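Local coordinates for N-acetyltransferase (Trypanosoma brucei, PDB 3I3G), which probably transfers an acetyl group from acetyl-CoA to D-glucosamine 6-phosphate, giving N-acetyl-D-glucosamine 6-phosphate on the route to UDP-N-acetylglucosamine, at residues L83-K88 with G93-H98; V65-C70 with M119-I124; V19-R24 with R76-A81; V133-S138 with L148-H153. One frame throughout, in Å; residues are numbered along the deposited sequence.

How the contacts relate
All four contacts gather round one mixed sheet of the GNAT fold. Contacts 1 and 3 use opposite ends of strand 76-86, their centres about 25 Å apart. Contact 2, whose centre is about 10 Å from that of contact 3, lays helix 113-127 on the sheet; its Val65 O accepts a probable hydrogen bond from Leu83 N of contact 1 (2.7 Å). Contact 4 continues from contact 1, Gly97 O probably accepting a hydrogen bond from Ile134 N (2.8 Å), and meets contact 2 where Phe150 packs on Cys122. Contacts 1 and 4 also reach the second subunit. In relatives, acetyl-CoA binds between strands equivalent to 96-104 and 132-137, near the start of the helix.

Contact 1: residues L83-K88 with G93-H98; sequences LMIQPK and GRAVGH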
loop_
_atom_site.group_PDB
_atom_site.type_symbol
_atom_site.label_atom_id
_atom_site.label_comp_id
_atom_site.label_asym_id
_atom_site.label_seq_id
_atom_site.Cartn_x
_atom_site.Cartn_y
_atom_site.Cartn_z
ATOM N N LEU A 83 -8.179 3.974 2.427
ATOM C CA LEU A 83 -8.121 3.147 1.228
ATOM C C LEU A 83 -7.175 3.735 0.186
ATOM O O LEU A 83 -7.270 4.911 -0.164
ATOM C CB LEU A 83 -9.518 2.984 0.625
ATOM C CG LEU A 83 -9.596 2.181 -0.674
ATOM C CD1 LEU A 83 -9.145 0.748 -0.441
ATOM C CD2 LEU A 83 -11.005 2.216 -1.253
ATOM N N MET A 84 -6.262 2.904 -0.303
ATOM C CA MET A 84 -5.346 3.302 -1.362
ATOM C C MET A 84 -5.564 2.399 -2.567
ATOM O O MET A 84 -5.278 1.205 -2.513
ATOM C CB MET A 84 -3.898 3.197 -0.886
ATOM C CG MET A 84 -3.607 3.936 0.410
ATOM S SD MET A 84 -1.888 3.779 0.928
ATOM C CE MET A 84 -1.696 1.998 0.946
ATOM N N ILE A 85 -6.082 2.967 -3.650
ATOM C CA ILE A 85 -6.339 2.191 -4.857
ATOM C C ILE A 85 -5.160 2.266 -5.821
ATOM O O ILE A 85 -4.838 3.332 -6.348
ATOM C CB ILE A 85 -7.633 2.637 -5.558
ATOM C CG1 ILE A 85 -8.837 2.384 -4.648
ATOM C CG2 ILE A 85 -7.799 1.902 -6.879
ATOM C CD1 ILE A 85 -10.172 2.726 -5.278
ATOM N N GLN A 86 -4.516 1.127 -6.046
ATOM C CA GLN A 86 -3.321 1.080 -6.880
ATOM C C GLN A 86 -3.531 0.266 -8.152
ATOM O O GLN A 86 -3.754 -0.945 -8.095
ATOM C CB GLN A 86 -2.142 0.522 -6.085
ATOM C CG GLN A 86 -1.595 1.483 -5.044
ATOM C CD GLN A 86 -0.573 0.834 -4.137
ATOM O OE1 GLN A 86 -0.659 -0.358 -3.839
ATOM N NE2 GLN A 86 0.404 1.615 -3.690
ATOM N N PRO A 87 -3.458 0.937 -9.308
ATOM C CA PRO A 87 -3.565 0.272 -10.599
ATOM C C PRO A 87 -2.338 -0.592 -10.854
ATOM O O PRO A 87 -1.230 -0.220 -10.465
ATOM C CB PRO A 87 -3.604 1.438 -11.598
ATOM C CG PRO A 87 -3.844 2.671 -10.779
ATOM C CD PRO A 87 -3.248 2.386 -9.447
ATOM N N LYS A 88 -2.538 -1.742 -11.489
ATOM C CA LYS A 88 -1.437 -2.637 -11.825
ATOM C C LYS A 88 -1.348 -2.813 -13.334
ATOM O O LYS A 88 -2.327 -2.598 -14.047
ATOM C CB LYS A 88 -1.638 -4.004 -11.167
ATOM C CG LYS A 88 -1.804 -3.962 -9.659
ATOM C CD LYS A 88 -0.601 -3.321 -8.993
ATOM C CE LYS A 88 -0.537 -3.679 -7.519
ATOM N NZ LYS A 88 -0.244 -5.125 -7.320
ATOM N N GLY A 93 -4.853 -4.507 -16.063
ATOM C CA GLY A 93 -4.891 -3.167 -15.491
ATOM C C GLY A 93 -5.864 -2.982 -14.342
ATOM O O GLY A 93 -6.100 -1.860 -13.897
ATOM N N ARG A 94 -6.436 -4.078 -13.854
ATOM C CA ARG A 94 -7.341 -3.995 -12.713
ATOM C C ARG A 94 -6.571 -3.618 -11.451
ATOM O O ARG A 94 -5.480 -4.127 -11.201
ATOM C CB ARG A 94 -8.106 -5.304 -12.523
ATOM C CG ARG A 94 -9.043 -5.627 -13.676
ATOM C CD ARG A 94 -9.969 -6.778 -13.336
ATOM N NE ARG A 94 -10.920 -6.427 -12.285
ATOM C CZ ARG A 94 -11.802 -7.274 -11.767
ATOM N NH1 ARG A 94 -12.632 -6.874 -10.812
ATOM N NH2 ARG A 94 -11.853 -8.526 -12.201
ATOM N N ALA A 95 -7.143 -2.716 -10.660
ATOM C CA ALA A 95 -6.444 -2.176 -9.500
ATOM C C ALA A 95 -6.577 -3.055 -8.262
ATOM O O ALA A 95 -7.411 -3.959 -8.209
ATOM C CB ALA A 95 -6.922 -0.759 -9.202
ATOM N N VAL A 96 -5.735 -2.782 -7.273
ATOM C CA VAL A 96 -5.805 -3.456 -5.986
ATOM C C VAL A 96 -6.150 -2.443 -4.899
ATOM O O VAL A 96 -5.526 -1.387 -4.804
ATOM C CB VAL A 96 -4.473 -4.134 -5.632
ATOM C CG1 VAL A 96 -4.491 -4.624 -4.191
ATOM C CG2 VAL A 96 -4.189 -5.280 -6.594
ATOM N N GLY A 97 -7.150 -2.768 -4.088
ATOM C CA GLY A 97 -7.537 -1.907 -2.976
ATOM C C GLY A 97 -6.735 -2.205 -1.725
ATOM O O GLY A 97 -6.812 -3.303 -1.173
ATOM N N HIS A 98 -5.955 -1.225 -1.280
ATOM C CA HIS A 98 -5.151 -1.365 -0.074
ATOM C C HIS A 98 -5.817 -0.647 1.093
ATOM O O HIS A 98 -5.887 0.581 1.110
ATOM C CB HIS A 98 -3.752 -0.786 -0.291
ATOM C CG HIS A 98 -2.962 -1.489 -1.350
ATOM N ND1 HIS A 98 -1.954 -2.382 -1.056
ATOM C CD2 HIS A 98 -3.030 -1.430 -2.700
ATOM C CE1 HIS A 98 -1.436 -2.843 -2.181
ATOM N NE2 HIS A 98 -2.071 -2.281 -3.192
#
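The carbonyl oxygen of His98 is gripped twice by the opposite strand: Met84 N donates a hydrogen bond to His98 O over 2.7 Å, and the CA-H of Leu83 comes up to the same oxygen. This is one end of a beta hairpin made by strands 76-86 and 96-104 of the GNAT sheet. Met84 and His98 form a hydrogen-bonded antiparallel pair, closed by His98 N to Met84 O at 2.8 Å. Two residues on, Gln86 and Val96 repeat the pattern, with a straight N-H (180°) from Gln86 N to Val96 O. Met84, Gln86, Val96 and His98 share one face of the sheet. The methionine tail is flexible enough to bend at its last torsion (chi3 -54°), which carries CE to within 3.7 Å of His98 CB, crossing the histidine at about a right angle. On that side Met84 and Gln86 also meet Gln86 and Met84 of the second subunit, and Lys88 NZ makes a salt bridge to Asp101 of that subunit. Toward the turn, Gly93, whose positive phi suits a residue without a side chain, brings its CA to 3.0 Å from the buried Lys88 O, a CA-H...O contact. Away from that face, small Ala95 packs against the isoleucine branch, its CB 3.6 Å from Ile85 CG2.

Contact 2: residues V65-C70 with M119-I124; sequences VTKVFC and MDLCEI
Lys67 lays the aliphatic part of its side chain beside Leu121, CG of the lysine lying 3.6 Å from CD2 of the leucine as the two slide past each other in opposite directions. Lysine suits the place because it has both a greasy stem for the leucine and a charged end for the acid next to it. The stem is tightly curled: bends at chi2, chi3 and chi4, each within about 15° of -60°, bring the amino group round to the helix. There Lys67 NZ forms a short salt bridge of 2.5 Å with Asp120 OD2, taking the syn lone pair, on the side of the other carboxylate oxygen. The two side chains cross at about a right angle, and OD2 faces the open side of the curl, 3.3 Å from Lys67 CG. A nearby positive charge should help keep the aspartate ionised. One helical turn later Ile124, linked to Asp120 by its backbone N-H to Asp120 O, turns the same way and brings CD1 to 4.2 Å from Lys67 NZ, adding an apolar side to the ion pair. Beneath, Leu121 rests on Ala81 and Ile124 on Leu83, both of strand 76-86, while Phe69 packs on the first turns of the helix. The segments run roughly antiparallel, at 149°, with axes 10.0 Å apart. Such a helix packed on the central sheet, the next element after strand 96-104, is the hallmark of the GNAT fold, whose preceding loop binds the CoA pyrophosphate in relatives.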
loop_
_atom_site.group_PDB
_atom_site.type_symbol
_atom_site.label_atom_id
_atom_site.label_comp_id
_atom_site.label_asym_id
_atom_site.label_seq_id
_atom_site.Cartn_x
_atom_site.Cartn_y
_atom_site.Cartn_z
ATOM N N VAL A 65 -7.997 7.719 0.286
ATOM C CA VAL A 65 -9.307 8.107 0.788
ATOM C C VAL A 65 -9.466 7.625 2.224
ATOM O O VAL A 65 -9.198 6.463 2.529
ATOM C CB VAL A 65 -10.441 7.500 -0.058
ATOM C CG1 VAL A 65 -11.795 7.938 0.480
ATOM C CG2 VAL A 65 -10.288 7.894 -1.516
ATOM N N THR A 66 -9.896 8.520 3.105
ATOM C CA THR A 66 -10.128 8.152 4.495
ATOM C C THR A 66 -11.591 8.344 4.874
ATOM O O THR A 66 -12.134 9.445 4.766
ATOM C CB THR A 66 -9.239 8.962 5.459
ATOM O OG1 THR A 66 -7.860 8.761 5.124
ATOM C CG2 THR A 66 -9.475 8.517 6.895
ATOM N N LYS A 67 -12.227 7.262 5.309
ATOM C CA LYS A 67 -13.602 7.320 5.778
ATOM C C LYS A 67 -13.606 7.266 7.298
ATOM O O LYS A 67 -12.831 6.525 7.900
ATOM C CB LYS A 67 -14.420 6.161 5.207
ATOM C CG LYS A 67 -14.434 6.101 3.687
ATOM C CD LYS A 67 -15.003 7.379 3.088
ATOM C CE LYS A 67 -16.489 7.516 3.374
ATOM N NZ LYS A 67 -17.302 6.547 2.586
ATOM N N VAL A 68 -14.474 8.058 7.917
ATOM C CA VAL A 68 -14.538 8.111 9.370
ATOM C C VAL A 68 -15.970 8.024 9.877
ATOM O O VAL A 68 -16.914 8.412 9.187
ATOM C CB VAL A 68 -13.918 9.414 9.915
ATOM C CG1 VAL A 68 -12.447 9.502 9.547
ATOM C CG2 VAL A 68 -14.682 10.622 9.388
ATOM N N PHE A 69 -16.123 7.502 11.088
ATOM C CA PHE A 69 -17.383 7.605 11.802
ATOM C C PHE A 69 -17.304 8.799 12.738
ATOM O O PHE A 69 -16.343 8.940 13.497
ATOM C CB PHE A 69 -17.682 6.330 12.589
ATOM C CG PHE A 69 -18.498 5.328 11.826
ATOM C CD1 PHE A 69 -19.839 5.563 11.573
ATOM C CD2 PHE A 69 -17.928 4.154 11.366
ATOM C CE1 PHE A 69 -20.596 4.644 10.871
ATOM C CE2 PHE A 69 -18.681 3.233 10.666
ATOM C CZ PHE A 69 -20.016 3.479 10.417
ATOM N N CYS A 70 -18.311 9.662 12.673
ATOM C CA CYS A 70 -18.328 10.870 13.481
ATOM C C CYS A 70 -19.593 10.955 14.324
ATOM O O CYS A 70 -20.699 10.741 13.827
ATOM C CB CYS A 70 -18.212 12.108 12.585
ATOM S SG CYS A 70 -18.422 13.697 13.433
ATOM N N MET A 119 -16.543 -2.732 5.004
ATOM C CA MET A 119 -17.495 -2.968 3.924
ATOM C C MET A 119 -17.578 -1.760 2.998
ATOM O O MET A 119 -17.603 -1.904 1.777
ATOM C CB MET A 119 -18.879 -3.299 4.488
ATOM C CG MET A 119 -18.957 -4.639 5.201
ATOM S SD MET A 119 -18.602 -6.035 4.111
ATOM C CE MET A 119 -16.844 -5.826 3.845
ATOM N N ASP A 120 -17.614 -0.569 3.589
ATOM C CA ASP A 120 -17.662 0.667 2.817
ATOM C C ASP A 120 -16.482 0.751 1.855
ATOM O O ASP A 120 -16.656 1.023 0.668
ATOM C CB ASP A 120 -17.659 1.881 3.749
ATOM C CG ASP A 120 -17.852 3.189 3.004
ATOM O OD1 ASP A 120 -18.858 3.321 2.277
ATOM O OD2 ASP A 120 -17.001 4.090 3.153
ATOM N N LEU A 121 -15.282 0.516 2.376
ATOM C CA LEU A 121 -14.071 0.596 1.568
ATOM C C LEU A 121 -14.048 -0.479 0.487
ATOM O O LEU A 121 -13.533 -0.258 -0.610
ATOM C CB LEU A 121 -12.824 0.498 2.450
ATOM C CG LEU A 121 -12.628 1.647 3.440
ATOM C CD1 LEU A 121 -11.257 1.570 4.096
ATOM C CD2 LEU A 121 -12.814 2.985 2.742
ATOM N N CYS A 122 -14.606 -1.645 0.798
ATOM C CA CYS A 122 -14.678 -2.730 -0.172
ATOM C C CYS A 122 -15.593 -2.355 -1.330
ATOM O O CYS A 122 -15.316 -2.681 -2.484
ATOM C CB CYS A 122 -15.167 -4.021 0.488
ATOM S SG CYS A 122 -13.930 -4.847 1.505
ATOM N N GLU A 123 -16.687 -1.669 -1.016
ATOM C CA GLU A 123 -17.620 -1.223 -2.042
ATOM C C GLU A 123 -16.965 -0.185 -2.948
ATOM O O GLU A 123 -17.087 -0.249 -4.172
ATOM C CB GLU A 123 -18.892 -0.654 -1.409
ATOM C CG GLU A 123 -19.855 -0.039 -2.411
ATOM C CD GLU A 123 -20.201 -0.986 -3.544
ATOM O OE1 GLU A 123 -20.218 -2.215 -3.312
ATOM O OE2 GLU A 123 -20.458 -0.501 -4.668
ATOM N N ILE A 124 -16.267 0.770 -2.342
ATOM C CA ILE A 124 -15.533 1.766 -3.109
ATOM C C ILE A 124 -14.531 1.077 -4.027
ATOM O O ILE A 124 -14.452 1.380 -5.217
ATOM C CB ILE A 124 -14.795 2.757 -2.194
ATOM C CG1 ILE A 124 -15.799 3.560 -1.364
ATOM C CG2 ILE A 124 -13.917 3.687 -3.018
ATOM C CD1 ILE A 124 -15.159 4.480 -0.347
#

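Contact 3: residues V19-R24 with R76-A81; sequences VDLELR and RIVGSA. Unlike the reference sequence in segment 76-81: Arg76 (reference Gly).
Leu21 and Val78 reach for each other at a slant, one methyl to one methyl, across the strand that lies between them. CD2 of the leucine meets CG2 of the valine at 3.8 Å. The valine branch that makes this contact stands between its own backbone N and carbonyl carbon (CG1 has chi1 -61°), while the leucine reaches only slightly further than the valine, and the two methyls meet near the middle. Both also lean on Leu113 of helix 113-127, so plain hydrocarbon suits both positions. A looser touch brings Arg24 NH2 to 4.3 Å from Ile77 CD1, which approaches the guanidinium obliquely. The charge of Arg24 is answered elsewhere: NH1 bridges to Asp30 and Glu27, and NE pairs with Glu22 OE1, whose position is less certain. Arg76, which differs from the reference sequence, turns one face of its guanidinium to Val78 CG1, 3.3 Å above the plane and offset toward the rim. Strands 21-25 and 76-86 both flank strand 65-71, hence the contact is made by side-chain ends alone. On the valine side the backbone is irregular: Val78 and Gly79 both face Phe69, the pattern of a classic beta bulge within an antiparallel sheet.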
loop_
_atom_site.group_PDB
_atom_site.type_symbol
_atom_site.label_atom_id
_atom_site.label_comp_id
_atom_site.label_asym_id
_atom_site.label_seq_id
_atom_site.Cartn_x
_atom_site.Cartn_y
_atom_site.Cartn_z
ATOM N N VAL A 19 -28.164 6.284 16.515
ATOM C CA VAL A 19 -26.778 6.266 17.061
ATOM C C VAL A 19 -26.183 7.670 17.119
ATOM O O VAL A 19 -25.348 7.962 17.974
ATOM C CB VAL A 19 -25.854 5.373 16.216
ATOM C CG1 VAL A 19 -26.301 3.921 16.291
ATOM C CG2 VAL A 19 -25.831 5.856 14.775
ATOM N N ASP A 20 -26.654 8.558 16.245
ATOM C CA ASP A 20 -26.102 9.895 16.072
ATOM C C ASP A 20 -24.745 9.867 15.309
ATOM O O ASP A 20 -24.018 10.857 15.297
ATOM C CB ASP A 20 -25.901 10.579 17.400
ATOM C CG ASP A 20 -27.189 11.149 17.994
ATOM O OD1 ASP A 20 -27.369 11.028 19.180
ATOM O OD2 ASP A 20 -27.956 11.738 17.278
ATOM N N LEU A 21 -24.436 8.742 14.694
ATOM C CA LEU A 21 -23.189 8.583 13.955
ATOM C C LEU A 21 -23.402 8.782 12.484
ATOM O O LEU A 21 -24.422 8.451 11.957
ATOM C CB LEU A 21 -22.618 7.200 14.138
ATOM C CG LEU A 21 -22.114 6.818 15.491
ATOM C CD1 LEU A 21 -21.805 5.370 15.545
ATOM C CD2 LEU A 21 -20.940 7.595 15.877
ATOM N N GLU A 22 -22.374 9.271 11.840
ATOM C CA GLU A 22 -22.409 9.428 10.395
ATOM C C GLU A 22 -21.114 8.926 9.773
ATOM O O GLU A 22 -20.023 9.226 10.259
ATOM C CB GLU A 22 -22.650 10.888 10.012
ATOM C CG GLU A 22 -21.631 11.857 10.578
ATOM C CD GLU A 22 -21.922 13.295 10.197
ATOM O OE1 GLU A 22 -21.126 14.184 10.576
ATOM O OE2 GLU A 22 -22.944 13.534 9.519
ATOM N N LEU A 23 -21.246 8.153 8.702
ATOM C CA LEU A 23 -20.094 7.657 7.964
ATOM C C LEU A 23 -19.818 8.584 6.788
ATOM O O LEU A 23 -20.662 8.749 5.910
ATOM C CB LEU A 23 -20.353 6.235 7.468
ATOM C CG LEU A 23 -19.237 5.561 6.668
ATOM C CD1 LEU A 23 -17.935 5.568 7.446
ATOM C CD2 LEU A 23 -19.635 4.141 6.301
ATOM N N ARG A 24 -18.638 9.195 6.778
ATOM C CA ARG A 24 -18.301 10.164 5.744
ATOM C C ARG A 24 -16.796 10.277 5.523
ATOM O O ARG A 24 -16.003 9.666 6.240
ATOM C CB ARG A 24 -18.878 11.537 6.099
ATOM C CG ARG A 24 -18.450 12.054 7.467
ATOM C CD ARG A 24 -18.924 13.481 7.694
ATOM N NE ARG A 24 -18.543 13.985 9.009
ATOM C CZ ARG A 24 -17.327 14.430 9.314
ATOM N NH1 ARG A 24 -16.370 14.428 8.397
ATOM N NH2 ARG A 24 -17.067 14.872 10.537
ATOM N N ARG A 76 -16.947 14.352 17.368
ATOM C CA ARG A 76 -15.869 13.468 17.801
ATOM C C ARG A 76 -15.701 12.296 16.839
ATOM O O ARG A 76 -16.672 11.631 16.476
ATOM C CB ARG A 76 -16.102 12.963 19.228
ATOM C CG ARG A 76 -14.829 12.474 19.909
ATOM C CD ARG A 76 -15.063 12.121 21.369
ATOM N NE ARG A 76 -15.759 10.849 21.520
ATOM C CZ ARG A 76 -15.150 9.671 21.598
ATOM N NH1 ARG A 76 -13.827 9.601 21.536
ATOM N NH2 ARG A 76 -15.862 8.562 21.735
ATOM N N ILE A 77 -14.463 12.057 16.421
ATOM C CA ILE A 77 -14.156 10.973 15.496
ATOM C C ILE A 77 -13.917 9.679 16.265
ATOM O O ILE A 77 -12.985 9.590 17.066
ATOM C CB ILE A 77 -12.914 11.299 14.646
ATOM C CG1 ILE A 77 -13.094 12.642 13.933
ATOM C CG2 ILE A 77 -12.648 10.188 13.641
ATOM C CD1 ILE A 77 -14.204 12.647 12.896
ATOM N N VAL A 78 -14.756 8.678 16.014
ATOM C CA VAL A 78 -14.717 7.440 16.786
ATOM C C VAL A 78 -14.392 6.214 15.938
ATOM O O VAL A 78 -14.366 5.091 16.442
ATOM C CB VAL A 78 -16.051 7.200 17.518
ATOM C CG1 VAL A 78 -16.326 8.331 18.497
ATOM C CG2 VAL A 78 -17.187 7.066 16.516
ATOM N N GLY A 79 -14.143 6.431 14.650
ATOM C CA GLY A 79 -13.791 5.339 13.750
ATOM C C GLY A 79 -13.135 5.841 12.480
ATOM O O GLY A 79 -13.505 6.890 11.955
ATOM N N SER A 80 -12.155 5.092 11.985
ATOM C CA SER A 80 -11.459 5.478 10.765
ATOM C C SER A 80 -10.886 4.281 10.016
ATOM O O SER A 80 -10.479 3.287 10.620
ATOM C CB SER A 80 -10.340 6.474 11.075
ATOM O OG SER A 80 -9.689 6.891 9.886
ATOM N N ALA A 81 -10.859 4.395 8.693
ATOM C CA ALA A 81 -10.238 3.398 7.831
ATOM C C ALA A 81 -9.863 4.069 6.516
ATOM O O ALA A 81 -10.644 4.843 5.966
ATOM C CB ALA A 81 -11.185 2.236 7.589
#

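Contact 4: residues V133-S138 with L148-H153; sequences VILDSS and LGFRAH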
loop_
_atom_site.group_PDB
_atom_site.type_symbol
_atom_site.label_atom_id
_atom_site.label_comp_id
_atom_site.label_asym_id
_atom_site.label_seq_id
_atom_site.Cartn_x
_atom_site.Cartn_y
_atom_site.Cartn_z
ATOM N N VAL A 133 -9.064 -6.829 -2.476
ATOM C CA VAL A 133 -8.739 -5.876 -1.427
ATOM C C VAL A 133 -7.814 -6.559 -0.431
ATOM O O VAL A 133 -8.081 -7.675 0.011
ATOM C CB VAL A 133 -9.997 -5.380 -0.688
ATOM C CG1 VAL A 133 -9.610 -4.441 0.445
ATOM C CG2 VAL A 133 -10.947 -4.688 -1.656
ATOM N N ILE A 134 -6.717 -5.893 -0.090
ATOM C CA ILE A 134 -5.753 -6.464 0.840
ATOM C C ILE A 134 -5.437 -5.506 1.980
ATOM O O ILE A 134 -5.573 -4.291 1.843
ATOM C CB ILE A 134 -4.442 -6.856 0.134
ATOM C CG1 ILE A 134 -3.835 -5.647 -0.578
ATOM C CG2 ILE A 134 -4.688 -7.994 -0.846
ATOM C CD1 ILE A 134 -2.491 -5.924 -1.217
ATOM N N LEU A 135 -5.015 -6.071 3.106
ATOM C CA LEU A 135 -4.652 -5.287 4.273
ATOM C C LEU A 135 -3.772 -6.122 5.195
ATOM O O LEU A 135 -3.750 -7.348 5.100
ATOM C CB LEU A 135 -5.908 -4.813 5.009
ATOM C CG LEU A 135 -6.882 -5.893 5.486
ATOM C CD1 LEU A 135 -6.368 -6.558 6.752
ATOM C CD2 LEU A 135 -8.258 -5.302 5.722
ATOM N N ASP A 136 -3.038 -5.453 6.078
ATOM C CA ASP A 136 -2.192 -6.147 7.038
ATOM C C ASP A 136 -2.839 -6.134 8.413
ATOM O O ASP A 136 -3.196 -5.077 8.930
ATOM C CB ASP A 136 -0.803 -5.509 7.094
ATOM C CG ASP A 136 -0.018 -5.714 5.817
ATOM O OD1 ASP A 136 -0.180 -6.779 5.182
ATOM O OD2 ASP A 136 0.764 -4.813 5.448
ATOM N N SER A 137 -2.990 -7.314 9.002
ATOM C CA SER A 137 -3.659 -7.434 10.288
ATOM C C SER A 137 -2.734 -7.956 11.374
ATOM O O SER A 137 -1.917 -8.845 11.136
ATOM C CB SER A 137 -4.876 -8.353 10.168
ATOM O OG SER A 137 -5.408 -8.654 11.446
ATOM N N SER A 138 -2.867 -7.392 12.568
ATOM C CA SER A 138 -2.187 -7.925 13.734
ATOM C C SER A 138 -2.830 -9.261 14.076
ATOM O O SER A 138 -3.882 -9.603 13.534
ATOM C CB SER A 138 -2.317 -6.965 14.916
ATOM O OG SER A 138 -3.675 -6.782 15.273
ATOM N N LEU A 148 -15.236 -11.267 8.440
ATOM C CA LEU A 148 -15.736 -10.387 7.389
ATOM C C LEU A 148 -15.632 -11.044 6.017
ATOM O O LEU A 148 -16.184 -10.543 5.037
ATOM C CB LEU A 148 -14.981 -9.056 7.393
ATOM C CG LEU A 148 -15.131 -8.181 8.638
ATOM C CD1 LEU A 148 -14.366 -6.879 8.469
ATOM C CD2 LEU A 148 -16.599 -7.909 8.933
ATOM N N GLY A 149 -14.921 -12.164 5.947
ATOM C CA GLY A 149 -14.761 -12.883 4.689
ATOM C C GLY A 149 -13.340 -12.847 4.164
ATOM O O GLY A 149 -13.019 -13.506 3.175
ATOM N N PHE A 150 -12.487 -12.069 4.821
ATOM C CA PHE A 150 -11.075 -12.023 4.463
ATOM C C PHE A 150 -10.397 -13.320 4.875
ATOM O O PHE A 150 -10.784 -13.947 5.861
ATOM C CB PHE A 150 -10.381 -10.844 5.143
ATOM C CG PHE A 150 -10.700 -9.511 4.527
ATOM C CD1 PHE A 150 -9.784 -8.877 3.705
ATOM C CD2 PHE A 150 -11.912 -8.891 4.773
ATOM C CE1 PHE A 150 -10.072 -7.649 3.139
ATOM C CE2 PHE A 150 -12.207 -7.664 4.209
ATOM C CZ PHE A 150 -11.285 -7.042 3.391
ATOM N N ARG A 151 -9.384 -13.722 4.119
ATOM C CA ARG A 151 -8.635 -14.924 4.453
ATOM C C ARG A 151 -7.156 -14.606 4.605
ATOM O O ARG A 151 -6.625 -13.729 3.922
ATOM C CB ARG A 151 -8.838 -15.999 3.389
ATOM C CG ARG A 151 -8.248 -15.640 2.045
ATOM C CD ARG A 151 -8.573 -16.694 1.009
ATOM N NE ARG A 151 -7.901 -16.414 -0.254
ATOM C CZ ARG A 151 -8.300 -15.485 -1.115
ATOM N NH1 ARG A 151 -9.367 -14.745 -0.845
ATOM N NH2 ARG A 151 -7.631 -15.296 -2.241
ATOM N N ALA A 152 -6.497 -15.317 5.513
ATOM C CA ALA A 152 -5.069 -15.141 5.727
ATOM C C ALA A 152 -4.313 -15.470 4.449
ATOM O O ALA A 152 -4.559 -16.499 3.818
ATOM C CB ALA A 152 -4.590 -16.016 6.873
ATOM N N HIS A 153 -3.396 -14.591 4.068
ATOM C CA HIS A 153 -2.646 -14.777 2.839
ATOM C C HIS A 153 -1.148 -14.721 3.116
ATOM O O HIS A 153 -0.638 -15.459 3.959
ATOM C CB HIS A 153 -3.053 -13.726 1.805
ATOM C CG HIS A 153 -2.805 -14.145 0.389
ATOM N ND1 HIS A 153 -3.633 -15.015 -0.287
ATOM C CD2 HIS A 153 -1.819 -13.814 -0.477
ATOM C CE1 HIS A 153 -3.168 -15.202 -1.509
ATOM N NE2 HIS A 153 -2.069 -14.484 -1.650
#
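Phe150 sends its ring toward strand 132-137 and touches it mainly through CE1. That atom lies 3.9 Å from Leu135 CD2 and 3.7 Å from Val133 O, both approaching the ring obliquely, and Val133 CG1 follows at 4.2 Å. The leucine and the phenylalanine cross at about a right angle, with one methyl set against CE1 and CZ. Leu135 reaches this spot with CG in the crowded position between backbone N and carbonyl carbon (chi1 58°), swinging its end toward the ring. A wide flat ring suits the place because one side chain spans two strand residues. Around this first shell the ring is packed by Ile118 of helix 113-127 and Tyr145 of helix 142-147, and Cys122 SG comes within 3.9 Å of Phe150 CZ. Leu159 of the second subunit adds another apolar neighbour. What places the phenylalanine is the chain before it: Gly149 ends helix 142-147 in a Schellman motif, and its positive phi (112°), easy for glycine, redirects the backbone toward strand 151-160. Strand 132-137 is held by Gly97 and Ile99 on one side, and residues of both segments pair antiparallel with a strand of the second subunit, carrying the sheet across the interface. Between the two segments there is no hydrogen bond; the contact is buried and almost wholly apolar, so its stability probably comes from the hydrophobic effect and close fit, and the ring's orientation from the neighbours that surround it.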